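Local coordinates for protein ribonuclease VapC5 (Mycobacterium tuberculosis, PDB 3DBO) that is probably the toxin of a type II toxin-antitoxin pair with VapB5, a magnesium-dependent PIN-domain ribonuclease whose limited RNA cleavage is seen in the toxin-antitoxin complex, at residues 49-54 and 116-121; 85-90 and 125-130; 26-31 and 131-136; 60-65 and 73-78. One frame throughout, in Å; residues are numbered along the deposited sequence. Where two conformers were deposited one is given.

Interaction 1 (49-54 and 116-121). With NA (sodium ion), chain C.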
loop_
_atom_site.group_PDB
_atom_site.type_symbol
_atom_site.label_atom_id
_atom_site.label_comp_id
_atom_site.label_asym_id
_atom_site.label_seq_id
_atom_site.Cartn_x
_atom_site.Cartn_y
_atom_site.Cartn_z
ATOM N N ALA B 49 -7.467 2.062 5.960
ATOM C CA ALA B 49 -7.360 0.596 5.858
ATOM C C ALA B 49 -6.123 0.284 5.008
ATOM O O ALA B 49 -5.497 1.189 4.447
ATOM C CB ALA B 49 -8.618 -0.000 5.211
ATOM N N THR B 50 -5.742 -0.990 4.910
ATOM C CA THR B 50 -4.759 -1.346 3.904
ATOM C C THR B 50 -5.331 -2.528 3.100
ATOM O O THR B 50 -6.548 -2.806 3.178
ATOM C CB THR B 50 -3.365 -1.606 4.527
ATOM O OG1 THR B 50 -2.384 -1.733 3.494
ATOM C CG2 THR B 50 -3.362 -2.860 5.460
ATOM N N THR B 51 -4.482 -3.195 2.319
ATOM C CA THR B 51 -4.981 -4.325 1.551
ATOM C C THR B 51 -4.163 -5.569 1.858
ATOM O O THR B 51 -3.108 -5.513 2.505
ATOM C CB THR B 51 -4.925 -4.075 0.004
ATOM O OG1 THR B 51 -3.562 -4.179 -0.429
ATOM C CG2 THR B 51 -5.502 -2.676 -0.402
ATOM N N VAL B 52 -4.640 -6.695 1.340
ATOM C CA VAL B 52 -3.944 -7.970 1.490
ATOM C C VAL B 52 -2.590 -7.969 0.803
ATOM O O VAL B 52 -1.705 -8.742 1.189
ATOM C CB VAL B 52 -4.820 -9.144 0.936
ATOM C CG1 VAL B 52 -5.986 -9.405 1.901
ATOM C CG2 VAL B 52 -5.329 -8.850 -0.490
ATOM N N VAL B 53 -2.428 -7.118 -0.214
ATOM C CA VAL B 53 -1.144 -7.043 -0.929
ATOM C C VAL B 53 -0.070 -6.540 0.045
ATOM O O VAL B 53 1.054 -7.050 0.055
ATOM C CB VAL B 53 -1.236 -6.128 -2.176
ATOM C CG1 VAL B 53 0.106 -5.960 -2.830
ATOM C CG2 VAL B 53 -2.304 -6.725 -3.174
ATOM N N THR B 54 -0.409 -5.509 0.820
ATOM C CA THR B 54 0.534 -4.967 1.809
ATOM C C THR B 54 0.768 -5.968 2.928
ATOM O O THR B 54 1.910 -6.123 3.370
ATOM C CB THR B 54 0.067 -3.611 2.362
ATOM O OG1 THR B 54 0.125 -2.648 1.303
ATOM C CG2 THR B 54 0.964 -3.137 3.538
ATOM N N LEU B 116 -0.644 -2.259 -8.884
ATOM C CA LEU B 116 -1.906 -2.203 -9.653
ATOM C C LEU B 116 -3.052 -2.903 -8.923
ATOM O O LEU B 116 -4.186 -2.404 -8.919
ATOM C CB LEU B 116 -1.732 -2.769 -11.069
ATOM C CG LEU B 116 -2.902 -2.495 -12.036
ATOM C CD1 LEU B 116 -3.186 -0.965 -12.222
ATOM C CD2 LEU B 116 -2.566 -3.180 -13.381
ATOM N N TRP B 117 -2.762 -4.046 -8.292
ATOM C CA TRP B 117 -3.736 -4.710 -7.409
ATOM C C TRP B 117 -4.196 -3.800 -6.260
ATOM O O TRP B 117 -5.374 -3.716 -5.964
ATOM C CB TRP B 117 -3.184 -6.055 -6.874
ATOM C CG TRP B 117 -3.174 -7.164 -7.922
ATOM C CD1 TRP B 117 -2.091 -7.799 -8.462
ATOM C CD2 TRP B 117 -4.329 -7.766 -8.507
ATOM N NE1 TRP B 117 -2.512 -8.782 -9.371
ATOM C CE2 TRP B 117 -3.882 -8.761 -9.416
ATOM C CE3 TRP B 117 -5.707 -7.543 -8.365
ATOM C CZ2 TRP B 117 -4.776 -9.542 -10.183
ATOM C CZ3 TRP B 117 -6.604 -8.326 -9.139
ATOM C CH2 TRP B 117 -6.120 -9.319 -10.015
ATOM N N ILE B 118 -3.262 -3.108 -5.623
ATOM C CA ILE B 118 -3.622 -2.144 -4.585
ATOM C C ILE B 118 -4.562 -1.058 -5.120
ATOM O O ILE B 118 -5.624 -0.816 -4.532
ATOM C CB ILE B 118 -2.375 -1.534 -3.928
ATOM C CG1 ILE B 118 -1.638 -2.625 -3.128
ATOM C CG2 ILE B 118 -2.778 -0.397 -2.956
ATOM C CD1 ILE B 118 -0.201 -2.192 -2.715
ATOM N N ALA B 119 -4.177 -0.441 -6.240
ATOM C CA ALA B 119 -4.974 0.604 -6.877
ATOM C C ALA B 119 -6.343 0.063 -7.293
ATOM O O ALA B 119 -7.354 0.750 -7.126
ATOM C CB ALA B 119 -4.242 1.162 -8.080
ATOM N N ALA B 120 -6.380 -1.181 -7.793
ATOM C CA ALA B 120 -7.657 -1.806 -8.175
ATOM C C ALA B 120 -8.591 -1.970 -6.980
ATOM O O ALA B 120 -9.786 -1.678 -7.059
ATOM C CB ALA B 120 -7.415 -3.165 -8.903
ATOM N N VAL B 121 -8.051 -2.445 -5.865
ATOM C CA VAL B 121 -8.836 -2.588 -4.650
ATOM C C VAL B 121 -9.401 -1.227 -4.191
ATOM O O VAL B 121 -10.621 -1.085 -3.952
ATOM C CB VAL B 121 -7.984 -3.255 -3.518
ATOM C CG1 VAL B 121 -8.661 -3.119 -2.125
ATOM C CG2 VAL B 121 -7.716 -4.750 -3.866
HETATM NA NA NA C . -2.181 -1.993 0.303
#

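Interaction 2 (85-90 and 125-130). With NA (sodium ion), chain D.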
loop_
_atom_site.group_PDB
_atom_site.type_symbol
_atom_site.label_atom_id
_atom_site.label_comp_id
_atom_site.label_asym_id
_atom_site.label_seq_id
_atom_site.Cartn_x
_atom_site.Cartn_y
_atom_site.Cartn_z
ATOM N N GLU B 85 -8.269 -2.984 9.177
ATOM C CA GLU B 85 -8.958 -3.591 8.043
ATOM C C GLU B 85 -7.938 -3.874 6.931
ATOM O O GLU B 85 -7.190 -2.971 6.510
ATOM C CB GLU B 85 -10.060 -2.645 7.524
ATOM C CG GLU B 85 -10.858 -3.150 6.331
ATOM C CD GLU B 85 -11.689 -4.380 6.645
ATOM O OE1 GLU B 85 -12.384 -4.376 7.688
ATOM O OE2 GLU B 85 -11.649 -5.342 5.844
ATOM N N THR B 86 -7.884 -5.132 6.497
ATOM C CA THR B 86 -7.096 -5.528 5.334
ATOM C C THR B 86 -8.070 -5.938 4.215
ATOM O O THR B 86 -8.683 -7.022 4.253
ATOM C CB THR B 86 -6.106 -6.672 5.654
ATOM O OG1 THR B 86 -6.834 -7.763 6.233
ATOM C CG2 THR B 86 -5.017 -6.200 6.652
ATOM N N LEU B 87 -8.182 -5.085 3.204
ATOM C CA LEU B 87 -9.209 -5.232 2.181
ATOM C C LEU B 87 -8.763 -6.323 1.214
ATOM O O LEU B 87 -7.608 -6.343 0.814
ATOM C CB LEU B 87 -9.389 -3.912 1.415
ATOM C CG LEU B 87 -9.873 -2.712 2.254
ATOM C CD1 LEU B 87 -9.797 -1.458 1.404
ATOM C CD2 LEU B 87 -11.296 -2.970 2.755
ATOM N N PRO B 88 -9.673 -7.245 0.863
ATOM C CA PRO B 88 -9.268 -8.344 -0.033
ATOM C C PRO B 88 -9.259 -7.959 -1.508
ATOM O O PRO B 88 -9.822 -6.946 -1.892
ATOM C CB PRO B 88 -10.357 -9.380 0.206
ATOM C CG PRO B 88 -11.598 -8.541 0.457
ATOM C CD PRO B 88 -11.094 -7.348 1.252
ATOM N N VAL B 89 -8.640 -8.789 -2.347
ATOM C CA VAL B 89 -8.892 -8.690 -3.772
ATOM C C VAL B 89 -10.151 -9.540 -4.013
ATOM O O VAL B 89 -10.090 -10.778 -3.960
ATOM C CB VAL B 89 -7.707 -9.210 -4.646
ATOM C CG1 VAL B 89 -8.047 -9.042 -6.111
ATOM C CG2 VAL B 89 -6.377 -8.463 -4.343
ATOM N N ASP B 90 -11.274 -8.884 -4.242
ATOM C CA ASP B 90 -12.549 -9.568 -4.507
ATOM C C ASP B 90 -12.934 -9.386 -5.978
ATOM O O ASP B 90 -12.119 -8.916 -6.755
ATOM C CB ASP B 90 -13.663 -9.067 -3.586
ATOM C CG ASP B 90 -13.862 -7.547 -3.641
ATOM O OD1 ASP B 90 -13.304 -6.837 -4.526
ATOM O OD2 ASP B 90 -14.579 -7.057 -2.741
ATOM N N ARG B 125 -13.528 0.418 -4.524
ATOM C CA ARG B 125 -14.245 0.861 -3.333
ATOM C C ARG B 125 -14.436 2.377 -3.288
ATOM O O ARG B 125 -14.915 2.911 -2.286
ATOM C CB ARG B 125 -13.529 0.370 -2.088
ATOM C CG ARG B 125 -13.584 -1.143 -1.981
ATOM C CD ARG B 125 -12.985 -1.666 -0.726
ATOM N NE ARG B 125 -13.166 -3.119 -0.680
ATOM C CZ ARG B 125 -14.032 -3.755 0.099
ATOM N NH1 ARG B 125 -14.812 -3.078 0.939
ATOM N NH2 ARG B 125 -14.099 -5.077 0.048
ATOM N N ALA B 126 -14.061 3.049 -4.377
ATOM C CA ALA B 126 -14.111 4.503 -4.499
ATOM C C ALA B 126 -13.366 5.161 -3.328
ATOM O O ALA B 126 -13.869 6.095 -2.671
ATOM C CB ALA B 126 -15.556 4.988 -4.611
ATOM N N LEU B 127 -12.173 4.640 -3.048
ATOM C CA LEU B 127 -11.279 5.190 -2.038
ATOM C C LEU B 127 -9.941 5.557 -2.653
ATOM O O LEU B 127 -9.485 4.912 -3.611
ATOM C CB LEU B 127 -11.038 4.191 -0.901
ATOM C CG LEU B 127 -12.245 3.711 -0.085
ATOM C CD1 LEU B 127 -11.860 2.470 0.665
ATOM C CD2 LEU B 127 -12.774 4.792 0.844
ATOM N N PRO B 128 -9.297 6.604 -2.115
ATOM C CA PRO B 128 -7.993 6.977 -2.601
ATOM C C PRO B 128 -6.893 6.048 -2.091
ATOM O O PRO B 128 -7.013 5.482 -0.999
ATOM C CB PRO B 128 -7.798 8.388 -2.010
ATOM C CG PRO B 128 -8.568 8.389 -0.776
ATOM C CD PRO B 128 -9.761 7.492 -1.025
ATOM N N VAL B 129 -5.828 5.915 -2.872
ATOM C CA VAL B 129 -4.608 5.257 -2.440
ATOM C C VAL B 129 -3.689 6.290 -1.762
ATOM O O VAL B 129 -3.410 7.350 -2.335
ATOM C CB VAL B 129 -3.832 4.642 -3.637
ATOM C CG1 VAL B 129 -2.504 4.058 -3.141
ATOM C CG2 VAL B 129 -4.664 3.556 -4.353
ATOM N N ILE B 130 -3.233 5.968 -0.550
ATOM C CA ILE B 130 -2.297 6.809 0.197
ATOM C C ILE B 130 -0.928 6.191 0.011
ATOM O O ILE B 130 -0.714 5.025 0.391
ATOM C CB ILE B 130 -2.704 6.900 1.698
ATOM C CG1 ILE B 130 -4.221 7.079 1.843
ATOM C CG2 ILE B 130 -1.963 8.027 2.414
ATOM C CD1 ILE B 130 -4.799 8.266 1.084
HETATM NA NA NA D . -8.573 5.384 -6.078
HETATM O O HOH W 1 -11.757 -5.118 -1.734
HETATM O O HOH W 2 -6.824 3.610 -7.210
#

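Interaction 3 (26-31 and 131-136)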
loop_
_atom_site.group_PDB
_atom_site.type_symbol
_atom_site.label_atom_id
_atom_site.label_comp_id
_atom_site.label_asym_id
_atom_site.label_seq_id
_atom_site.Cartn_x
_atom_site.Cartn_y
_atom_site.Cartn_z
ATOM N N ASP B 26 -0.855 2.012 0.988
ATOM C CA ASP B 26 -0.048 1.061 0.236
ATOM C C ASP B 26 1.099 0.599 1.131
ATOM O O ASP B 26 1.149 0.984 2.307
ATOM C CB ASP B 26 0.444 1.684 -1.070
ATOM C CG ASP B 26 1.668 2.582 -0.877
ATOM O OD1 ASP B 26 1.864 3.103 0.240
ATOM O OD2 ASP B 26 2.448 2.728 -1.841
ATOM N N THR B 27 2.044 -0.170 0.597
ATOM C CA THR B 27 3.142 -0.672 1.429
ATOM C C THR B 27 4.155 0.409 1.824
ATOM O O THR B 27 4.681 0.386 2.936
ATOM C CB THR B 27 3.839 -1.868 0.748
ATOM O OG1 THR B 27 2.828 -2.824 0.378
ATOM C CG2 THR B 27 4.813 -2.521 1.688
ATOM N N SER B 28 4.412 1.356 0.914
ATOM C CA SER B 28 5.426 2.389 1.119
ATOM C C SER B 28 5.206 3.277 2.357
ATOM O O SER B 28 6.176 3.724 2.983
ATOM C CB SER B 28 5.580 3.249 -0.157
ATOM O OG SER B 28 4.472 4.108 -0.313
ATOM N N VAL B 29 3.955 3.503 2.743
ATOM C CA VAL B 29 3.658 4.296 3.952
ATOM C C VAL B 29 4.216 3.614 5.223
ATOM O O VAL B 29 4.568 4.293 6.200
ATOM C CB VAL B 29 2.146 4.642 4.137
ATOM C CG1 VAL B 29 1.624 5.461 2.962
ATOM C CG2 VAL B 29 1.302 3.390 4.346
ATOM N N PHE B 30 4.292 2.274 5.209
ATOM C CA PHE B 30 4.784 1.510 6.365
ATOM C C PHE B 30 6.313 1.514 6.468
ATOM O O PHE B 30 6.873 1.158 7.510
ATOM C CB PHE B 30 4.254 0.047 6.336
ATOM C CG PHE B 30 2.797 -0.062 6.566
ATOM C CD1 PHE B 30 2.297 -0.223 7.856
ATOM C CD2 PHE B 30 1.892 0.010 5.495
ATOM C CE1 PHE B 30 0.938 -0.309 8.078
ATOM C CE2 PHE B 30 0.541 -0.065 5.710
ATOM C CZ PHE B 30 0.037 -0.234 6.999
ATOM N N ILE B 31 6.987 1.926 5.401
ATOM C CA ILE B 31 8.444 1.911 5.336
ATOM C C ILE B 31 9.052 3.299 5.623
ATOM O O ILE B 31 8.506 4.316 5.200
ATOM C CB ILE B 31 8.925 1.369 3.973
ATOM C CG1 ILE B 31 8.224 0.041 3.649
ATOM C CG2 ILE B 31 10.449 1.186 3.961
ATOM C CD1 ILE B 31 8.524 -0.515 2.252
ATOM N N THR B 131 -0.000 6.949 -0.576
ATOM C CA THR B 131 1.317 6.420 -0.903
ATOM C C THR B 131 2.443 7.388 -0.556
ATOM O O THR B 131 2.286 8.609 -0.659
ATOM C CB THR B 131 1.423 5.914 -2.401
ATOM O OG1 THR B 131 2.676 5.256 -2.622
ATOM C CG2 THR B 131 1.278 7.043 -3.417
ATOM N N GLN B 132 3.575 6.828 -0.163
ATOM C CA GLN B 132 4.752 7.628 0.097
ATOM C C GLN B 132 5.650 7.650 -1.136
ATOM O O GLN B 132 6.499 8.527 -1.253
ATOM C CB GLN B 132 5.508 7.109 1.341
ATOM C CG GLN B 132 6.657 7.985 1.735
ATOM C CD GLN B 132 7.476 7.472 2.901
ATOM O OE1 GLN B 132 8.249 8.231 3.472
ATOM N NE2 GLN B 132 7.318 6.192 3.270
ATOM N N ASP B 133 5.462 6.692 -2.047
ATOM C CA ASP B 133 6.374 6.503 -3.180
ATOM C C ASP B 133 5.735 6.969 -4.499
ATOM O O ASP B 133 4.625 7.483 -4.477
ATOM C CB ASP B 133 6.856 5.047 -3.269
ATOM C CG ASP B 133 7.848 4.678 -2.159
ATOM O OD1 ASP B 133 8.067 5.492 -1.231
ATOM O OD2 ASP B 133 8.409 3.556 -2.210
ATOM N N ASP B 134 6.418 6.779 -5.628
ATOM C CA ASP B 134 6.007 7.416 -6.894
ATOM C C ASP B 134 5.379 6.525 -7.969
ATOM O O ASP B 134 5.299 6.925 -9.132
ATOM C CB ASP B 134 7.171 8.237 -7.499
ATOM C CG ASP B 134 8.334 7.374 -8.007
ATOM O OD1 ASP B 134 8.316 6.119 -7.869
ATOM O OD2 ASP B 134 9.294 7.974 -8.557
ATOM N N ASP B 135 4.918 5.335 -7.588
ATOM C CA ASP B 135 4.508 4.332 -8.571
ATOM C C ASP B 135 3.114 4.531 -9.155
ATOM O O ASP B 135 2.829 4.087 -10.268
ATOM C CB ASP B 135 4.602 2.919 -7.985
ATOM C CG ASP B 135 4.523 1.823 -9.061
ATOM O OD1 ASP B 135 4.889 2.073 -10.236
ATOM O OD2 ASP B 135 4.111 0.694 -8.729
ATOM N N PHE B 136 2.237 5.158 -8.399
ATOM C CA PHE B 136 0.828 5.184 -8.780
ATOM C C PHE B 136 0.544 6.333 -9.729
ATOM O O PHE B 136 -0.544 6.439 -10.290
ATOM C CB PHE B 136 -0.021 5.283 -7.530
ATOM C CG PHE B 136 0.012 4.053 -6.677
ATOM C CD1 PHE B 136 -0.906 3.030 -6.887
ATOM C CD2 PHE B 136 0.963 3.902 -5.674
ATOM C CE1 PHE B 136 -0.886 1.895 -6.098
ATOM C CE2 PHE B 136 0.999 2.751 -4.894
ATOM C CZ PHE B 136 0.059 1.750 -5.095
#

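Interaction 4 (60-65 and 73-78). With NA (sodium ion), chain F.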
loop_
_atom_site.group_PDB
_atom_site.type_symbol
_atom_site.label_atom_id
_atom_site.label_comp_id
_atom_site.label_asym_id
_atom_site.label_seq_id
_atom_site.Cartn_x
_atom_site.Cartn_y
_atom_site.Cartn_z
ATOM N N VAL B 60 6.562 -10.898 3.681
ATOM C CA VAL B 60 7.774 -11.297 2.982
ATOM C C VAL B 60 8.984 -10.518 3.518
ATOM O O VAL B 60 10.085 -11.082 3.664
ATOM C CB VAL B 60 7.705 -10.914 1.475
ATOM C CG1 VAL B 60 9.101 -11.005 0.830
ATOM C CG2 VAL B 60 6.732 -11.782 0.748
ATOM N N GLY B 61 8.765 -9.243 3.869
ATOM C CA GLY B 61 9.812 -8.439 4.538
ATOM C C GLY B 61 10.387 -9.120 5.782
ATOM O O GLY B 61 11.618 -9.167 5.970
ATOM N N VAL B 62 9.501 -9.629 6.637
ATOM C CA VAL B 62 9.922 -10.333 7.871
ATOM C C VAL B 62 10.750 -11.552 7.502
ATOM O O VAL B 62 11.825 -11.778 8.060
ATOM C CB VAL B 62 8.705 -10.735 8.763
ATOM C CG1 VAL B 62 9.132 -11.623 9.930
ATOM C CG2 VAL B 62 7.952 -9.494 9.283
ATOM N N LEU B 63 10.263 -12.323 6.525
ATOM C CA LEU B 63 10.931 -13.571 6.154
ATOM C C LEU B 63 12.260 -13.372 5.418
ATOM O O LEU B 63 13.136 -14.239 5.461
ATOM C CB LEU B 63 9.964 -14.429 5.337
ATOM C CG LEU B 63 8.663 -14.834 6.055
ATOM C CD1 LEU B 63 7.841 -15.668 5.095
ATOM C CD2 LEU B 63 8.965 -15.606 7.362
ATOM N N ALA B 64 12.407 -12.232 4.751
ATOM C CA ALA B 64 13.630 -11.916 3.990
ATOM C C ALA B 64 14.721 -11.242 4.819
ATOM O O ALA B 64 15.879 -11.171 4.377
ATOM C CB ALA B 64 13.294 -11.042 2.800
ATOM N N ALA B 65 14.355 -10.727 5.987
ATOM C CA ALA B 65 15.283 -9.912 6.791
ATOM C C ALA B 65 16.567 -10.683 7.059
ATOM O O ALA B 65 16.524 -11.861 7.433
ATOM C CB ALA B 65 14.613 -9.455 8.105
ATOM N N GLN B 73 12.497 -5.203 13.588
ATOM C CA GLN B 73 11.843 -3.977 13.105
ATOM C C GLN B 73 10.683 -4.316 12.151
ATOM O O GLN B 73 9.589 -3.755 12.251
ATOM C CB GLN B 73 12.844 -3.033 12.436
ATOM C CG GLN B 73 12.291 -1.631 12.199
ATOM C CD GLN B 73 11.560 -1.078 13.412
ATOM O OE1 GLN B 73 12.170 -0.852 14.465
ATOM N NE2 GLN B 73 10.246 -0.886 13.284
ATOM N N ARG B 74 10.959 -5.204 11.211
ATOM C CA ARG B 74 9.980 -5.548 10.172
ATOM C C ARG B 74 8.823 -6.311 10.789
ATOM O O ARG B 74 7.675 -6.175 10.363
ATOM C CB ARG B 74 10.644 -6.342 9.060
ATOM C CG ARG B 74 11.546 -5.468 8.157
ATOM C CD ARG B 74 12.110 -6.252 7.021
ATOM N NE ARG B 74 13.108 -5.492 6.271
ATOM C CZ ARG B 74 13.803 -5.968 5.247
ATOM N NH1 ARG B 74 13.619 -7.214 4.840
ATOM N NH2 ARG B 74 14.694 -5.191 4.635
ATOM N N LEU B 75 9.124 -7.100 11.810
ATOM C CA LEU B 75 8.079 -7.818 12.522
ATOM C C LEU B 75 7.124 -6.831 13.231
ATOM O O LEU B 75 5.901 -6.986 13.157
ATOM C CB LEU B 75 8.672 -8.872 13.470
ATOM C CG LEU B 75 7.618 -9.755 14.156
ATOM C CD1 LEU B 75 6.715 -10.513 13.147
ATOM C CD2 LEU B 75 8.304 -10.707 15.129
ATOM N N ALA B 76 7.670 -5.807 13.889
ATOM C CA ALA B 76 6.842 -4.690 14.393
ATOM C C ALA B 76 5.975 -4.021 13.292
ATOM O O ALA B 76 4.818 -3.682 13.518
ATOM C CB ALA B 76 7.733 -3.621 15.097
ATOM N N THR B 77 6.545 -3.834 12.109
ATOM C CA THR B 77 5.773 -3.238 10.995
ATOM C C THR B 77 4.582 -4.151 10.638
ATOM O O THR B 77 3.442 -3.691 10.485
ATOM C CB THR B 77 6.677 -3.011 9.763
ATOM O OG1 THR B 77 7.907 -2.392 10.176
ATOM C CG2 THR B 77 5.972 -2.121 8.736
ATOM N N LEU B 78 4.851 -5.448 10.502
ATOM C CA LEU B 78 3.795 -6.428 10.208
ATOM C C LEU B 78 2.702 -6.407 11.278
ATOM O O LEU B 78 1.496 -6.429 10.968
ATOM C CB LEU B 78 4.374 -7.853 10.049
ATOM C CG LEU B 78 3.353 -8.977 9.799
ATOM C CD1 LEU B 78 2.592 -8.737 8.486
ATOM C CD2 LEU B 78 4.013 -10.350 9.803
HETATM NA NA NA F . 14.258 -13.119 8.304
#

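Interaction 1 (49-54 and 116-121)
Apolar packing carries most of this buried contact. Ile118 has CG1 beside its backbone N and the chain extended to CD1, so the branch crosses Val53 obliquely: Val53 CB lies 3.7 Å from Ile118 CG1, and Val53 CG1, anti to its own N, meets both CG1 and CD1 of Ile118. The other methyl, Val53 CG2, touches Trp117 at CB, 3.9 Å away; beyond that atom the indole turns off to stack on Trp97. One turn along, the methyls of Thr51 and Val121 slide past each other in opposite directions, CG2 of Thr51 3.6 Å from CG1 of Val121. This is helix 113-124 laid over the junction where strand 47-51 of the parallel PIN-domain sheet runs into helix 52-64, and Ile118 also lies next to Asp26 and Asp115, the predicted Mg(2+) ligands.

The polar contacts run through the hydroxyls of Thr51 and Thr54. Thr51 is the N-cap residue of helix 52-64: its OG1, in the crowded position between N and the carbonyl carbon (chi1 74°), accepts a weak, bent bond from Val53 N at 3.2 Å. The same OG1 binds a sodium ion at 2.7 Å, and Thr54 OG1 binds it at 2.6 Å, with Leu25 O as the third ligand from the protein. Thr54 OG1 is also hydrogen-bonded to Thr27 OG1, while Ile118 CD1 lies 4.1 Å from Thr54 OG1.

Interaction 2 (85-90 and 125-130)
This is a surface contact, part salt bridge and part apolar, between strand 86-87, outermost in the sheet of this chain, with its following loop, and the turn that leads from helix 113-124 into strand 129-131. Arg125 does most of the work. Its chain is extended from CG to NE and meets Leu87 tip to tip: Leu87 CD1 lies 3.8 Å from Arg125 CD, while Leu87 CD2 covers one face of the guanidinium, 3.7 Å above the plane and offset toward the rim. At the guanidinium edge, in plane, a water accepts from Arg125 NE at 2.7 Å and donates to Pro88 O at the same distance, tying the side chain to the loop backbone. Asp90 OD2 makes a long salt bridge to Arg125 NH2, 3.5 Å, with the two planes only 14° apart; OD1 caps helix 91-107 through Ala93 N.

Ala126, with positive phi, is the C-prime residue of the Schellman motif ending helix 113-124, and Leu127 O then binds a sodium ion at 2.7 Å together with Ser144 O and a water. Glu85 is backbone-bonded to another protein's chain. Leu87 also packs on Val121 of helix 113-124, and both Leu87 and Leu127 rest on Val24 of strand 22-25.

Interaction 3 (26-31 and 131-136)
Asp26 leaves the end of strand 22-25 with CG in the crowded position between its N and carbonyl carbon (chi1 81°). CB lies 4.0 Å from both CE2 and CZ of Phe136. At the tip the two oxygens divide the work. OD1 turns back to its own segment, accepting from Ser28 OG at 2.8 Å on its syn lone pair and from Val29 N above the carboxylate plane, an Asx motif. OD2 reaches across: Thr131 OG1 donates to it at 2.7 Å, well out of the carboxylate plane, and Phe136 CE2 comes edge-on at 3.4 Å. Asp26 is a predicted Mg(2+) ligand of the PIN active site, at the C-terminal ends of the parallel strands, so these bonds fix the rotation of a probable metal-binding carboxylate.

Ser28 and Thr131 would form a second shell behind this predicted ligand. While donating to Asp26 OD1, Ser28 OG accepts from Gln132 N at 2.9 Å. Thr131 OG1 in turn accepts from Asp133 N, making an ST turn. Farther out, the extended Gln132 side chain places NE2 between two carbonyls, 2.7 Å from Ser28 O and 2.9 Å from Ile31 O, both in its amide plane.

Interaction 4 (60-65 and 73-78)
Helices 52-64 and 68-79 form an antiparallel helical hairpin at the far end of the PIN domain, away from the predicted magnesium site. Over the short segments the axes approach to 8.5 Å, and their directions differ by 164°.

Gly61 comes first. It offers no side chain here, and Arg74 CD comes to 3.1 Å from Gly61 O. That carbonyl also takes a hydrogen bond from Arg74 NH1 at 3.0 Å, nearly straight at 171°, along a carbonyl lone pair and in the guanidinium plane. Arg74 can reach this far back because its chain is extended from CG to NE, with CG beside its own backbone N. NE and the same NH1 also form salt bridges with an acidic side chain of another protein's chain, the stronger partner.

Val62 is the apolar centre of the hairpin and stands nearest to Arg74 in the backbone register. Its CG2 rests on the partner backbone, 3.5 Å from Arg74 O, and touches Leu78 CB as well. The other methyl, CG1, anti to the Val62 N, faces Leu75 CD1 at 4.2 Å, the two side chains crossing obliquely. Leu78 also packs on Leu55 and Leu58 of helix 52-64.

Ala65, the first residue to leave helical geometry, sets its CA near Arg74 NH1, and its carbonyl accepts a hydrogen bond from Arg71 NH2. At this end of the helix a sodium ion is held by two backbone oxygens, Val62 O at 2.8 Å and Ala65 O at 2.7 Å.

Interactions 1, 2 and 3 adjoin around the sheet, while interaction 4 lies on the outlying hairpin. Strands 47-51 and 86-87 join interactions 1 and 2 through Thr50 O and Leu87 N, 2.8 Å apart, and Trp117 packs on Val89. Interaction 3 meets interaction 1 where Thr54 OG1 lies 2.9 Å from Thr27 OG1, and interaction 2 where Ile130 O is 3.1 Å from Asp26 N. The side chain of Asp26, a predicted Mg(2+) ligand, lies about 5 Å from the sodium ion of interaction 1. Interaction 4 shares helix 52-64 with interaction 1, their centres about 18 Å apart, and touches interaction 3 through Thr77 CG2 and Phe30 O.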